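Local atomic coordinates of GTP-binding nuclear protein GSP1 (Encephalitozoon cuniculi, PDB entry 4DJT), a protein that binds and probably hydrolyses GTP as a Ran-family small GTPase, and is probably required for protein import into the nucleus and for RNA export. Residues 121-126 / 163-168. Sequence-based numbering, arbitrary orientation.
With GDP (guanosine-5'-diphosphate), chain C.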
loop_
_atom_site.group_PDB
_atom_site.type_symbol
_atom_site.label_atom_id
_atom_site.label_comp_id
_atom_site.label_asym_id
_atom_site.label_seq_id
_atom_site.Cartn_x
_atom_site.Cartn_y
_atom_site.Cartn_z
ATOM N N VAL A 121 3.689 1.319 6.557
ATOM C CA VAL A 121 4.909 0.801 5.959
ATOM C C VAL A 121 5.225 1.733 4.834
ATOM O O VAL A 121 4.326 2.099 4.067
ATOM C CB VAL A 121 4.704 -0.625 5.424
ATOM C CG1 VAL A 121 5.854 -1.056 4.552
ATOM C CG2 VAL A 121 4.501 -1.607 6.598
ATOM N N VAL A 122 6.485 2.160 4.756
ATOM C CA VAL A 122 6.903 3.097 3.718
ATOM C C VAL A 122 7.667 2.339 2.659
ATOM O O VAL A 122 8.584 1.600 2.974
ATOM C CB VAL A 122 7.758 4.260 4.278
ATOM C CG1 VAL A 122 8.302 5.129 3.135
ATOM C CG2 VAL A 122 6.919 5.107 5.224
ATOM N N CYS A 123 7.261 2.527 1.393
ATOM C CA CYS A 123 7.922 1.913 0.244
ATOM C C CYS A 123 8.497 2.939 -0.717
ATOM O O CYS A 123 7.784 3.761 -1.262
ATOM C CB CYS A 123 6.952 1.027 -0.563
ATOM S SG CYS A 123 6.346 -0.382 0.391
ATOM N N ALA A 124 9.807 2.853 -0.891
ATOM C CA ALA A 124 10.524 3.532 -1.931
ATOM C C ALA A 124 10.343 2.761 -3.227
ATOM O O ALA A 124 10.982 1.720 -3.430
ATOM C CB ALA A 124 12.016 3.590 -1.554
ATOM N N ASN A 125 9.514 3.287 -4.129
ATOM C CA ASN A 125 9.214 2.581 -5.367
ATOM C C ASN A 125 10.010 3.108 -6.580
ATOM O O ASN A 125 10.498 4.247 -6.573
ATOM C CB ASN A 125 7.706 2.626 -5.646
ATOM C CG ASN A 125 7.296 1.736 -6.808
ATOM O OD1 ASN A 125 7.778 0.603 -6.918
ATOM N ND2 ASN A 125 6.325 2.216 -7.645
ATOM N N LYS A 126 10.123 2.253 -7.592
ATOM C CA LYS A 126 10.778 2.585 -8.873
ATOM C C LYS A 126 12.283 2.581 -8.701
ATOM O O LYS A 126 13.002 3.269 -9.456
ATOM C CB LYS A 126 10.314 3.932 -9.413
ATOM C CG LYS A 126 8.820 4.047 -9.584
ATOM C CD LYS A 126 8.443 5.167 -10.512
ATOM C CE LYS A 126 6.956 5.447 -10.526
ATOM N NZ LYS A 126 6.597 6.686 -11.287
ATOM N N GLY A 163 6.041 -9.085 -1.418
ATOM C CA GLY A 163 5.542 -9.610 -0.175
ATOM C C GLY A 163 5.977 -8.934 1.091
ATOM O O GLY A 163 5.320 -9.144 2.148
ATOM N N LEU A 164 7.073 -8.155 1.053
ATOM C CA LEU A 164 7.676 -7.700 2.309
ATOM C C LEU A 164 6.740 -6.801 3.152
ATOM O O LEU A 164 6.663 -6.991 4.362
ATOM C CB LEU A 164 9.057 -7.022 2.083
ATOM C CG LEU A 164 10.124 -7.930 1.452
ATOM C CD1 LEU A 164 11.442 -7.154 1.355
ATOM C CD2 LEU A 164 10.326 -9.206 2.276
ATOM N N PRO A 165 6.036 -5.813 2.515
ATOM C CA PRO A 165 5.150 -4.998 3.343
ATOM C C PRO A 165 4.077 -5.836 4.022
ATOM O O PRO A 165 3.751 -5.600 5.176
ATOM C CB PRO A 165 4.544 -4.007 2.347
ATOM C CG PRO A 165 5.634 -3.899 1.286
ATOM C CD PRO A 165 6.061 -5.330 1.134
ATOM N N PHE A 166 3.531 -6.808 3.291
ATOM C CA PHE A 166 2.466 -7.664 3.845
ATOM C C PHE A 166 3.011 -8.577 4.925
ATOM O O PHE A 166 2.361 -8.819 5.958
ATOM C CB PHE A 166 1.782 -8.465 2.732
ATOM C CG PHE A 166 1.029 -7.617 1.774
ATOM C CD1 PHE A 166 -0.123 -6.978 2.167
ATOM C CD2 PHE A 166 1.513 -7.376 0.493
ATOM C CE1 PHE A 166 -0.788 -6.125 1.317
ATOM C CE2 PHE A 166 0.847 -6.546 -0.351
ATOM C CZ PHE A 166 -0.312 -5.919 0.035
ATOM N N LEU A 167 4.197 -9.103 4.719
ATOM C CA LEU A 167 4.843 -9.923 5.747
ATOM C C LEU A 167 4.998 -9.145 7.045
ATOM O O LEU A 167 4.658 -9.640 8.122
ATOM C CB LEU A 167 6.190 -10.438 5.256
ATOM C CG LEU A 167 6.964 -11.402 6.174
ATOM C CD1 LEU A 167 6.139 -12.635 6.512
ATOM C CD2 LEU A 167 8.311 -11.783 5.538
ATOM N N HIS A 168 5.518 -7.921 6.956
ATOM C CA HIS A 168 5.628 -7.056 8.148
ATOM C C HIS A 168 4.300 -6.804 8.837
ATOM O O HIS A 168 4.178 -6.924 10.054
ATOM C CB HIS A 168 6.259 -5.716 7.806
ATOM C CG HIS A 168 6.540 -4.865 9.021
ATOM N ND1 HIS A 168 7.482 -5.185 9.905
ATOM C CD2 HIS A 168 5.897 -3.736 9.524
ATOM C CE1 HIS A 168 7.492 -4.276 10.899
ATOM N NE2 HIS A 168 6.521 -3.403 10.672
HETATM P PB GDP C . -0.337 5.505 -8.994
HETATM O O1B GDP C . -1.415 4.412 -8.905
HETATM O O2B GDP C . 0.453 5.721 -7.714
HETATM O O3B GDP C . -0.862 6.770 -9.668
HETATM O O3A GDP C . 0.780 5.034 -10.063
HETATM P PA GDP C . 0.651 3.989 -11.259
HETATM O O1A GDP C . 0.700 2.552 -10.778
HETATM O O2A GDP C . -0.488 4.425 -12.125
HETATM O "O5'" GDP C . 2.001 4.170 -12.067
HETATM C "C5'" GDP C . 2.360 5.491 -12.516
HETATM C "C4'" GDP C . 3.408 5.337 -13.603
HETATM O "O4'" GDP C . 4.603 4.856 -13.023
HETATM C "C3'" GDP C . 3.024 4.317 -14.641
HETATM O "O3'" GDP C . 3.538 4.745 -15.886
HETATM C "C2'" GDP C . 3.738 3.058 -14.260
HETATM O "O2'" GDP C . 4.090 2.202 -15.364
HETATM C "C1'" GDP C . 4.967 3.631 -13.591
HETATM N N9 GDP C . 5.451 2.750 -12.537
HETATM C C8 GDP C . 4.796 2.280 -11.452
HETATM N N7 GDP C . 5.619 1.472 -10.735
HETATM C C5 GDP C . 6.814 1.486 -11.321
HETATM C C6 GDP C . 8.130 0.869 -11.080
HETATM O O6 GDP C . 8.350 0.121 -10.082
HETATM N N1 GDP C . 9.112 1.140 -11.967
HETATM C C2 GDP C . 8.913 1.940 -13.051
HETATM N N2 GDP C . 9.916 2.174 -13.899
HETATM N N3 GDP C . 7.733 2.527 -13.329
HETATM C C4 GDP C . 6.688 2.324 -12.507
#
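Val-121 and Pro-165 form the centre of this contact between a strand of the central sheet and the N-terminal part of helix 164-174, which packs on it. CG1 of Val-121 lies 3.9 Å from CB of Pro-165, and the two side chains cross at about a right angle. The valine uses both branches. CG1 stands anti to the backbone N (chi1 168°), which turns it to the proline. CG2 of Val-121, beside the backbone N, lies 3.9 Å from CD2 of His-168 and meets that ring obliquely. Two residues along the strand, Cys-123 adds a second contact to the proline: its SG sits 3.7 Å from Pro-165 CG. No hydrogen bond joins the two segments. Side chains meet by van der Waals packing, and Val-121, Cys-123 and Pro-165 are buried. The strand and helix segments run nearly antiparallel, at 168°, with axes 9.5 Å apart. Further along, the strand leads into the guanine site. The extended chain of Lys-126 runs across the face of the guanine, with CG 3.6 Å from C6 of GDP. Asn-125, held by Val-22 O and Ala-156 N, and Lys-126 belong to the NKxD motif of small GTPases, completed by Asp-128, which bonds GDP through OD1. In the Ras-like fold, strand 120-125 lies between strands 87-93 and 150-154. Pro-165 also packs on Ile-89 of strand 87-93 and on Tyr-27 of helix 24-28, while His-168 touches Glu-150 of strand 150-154.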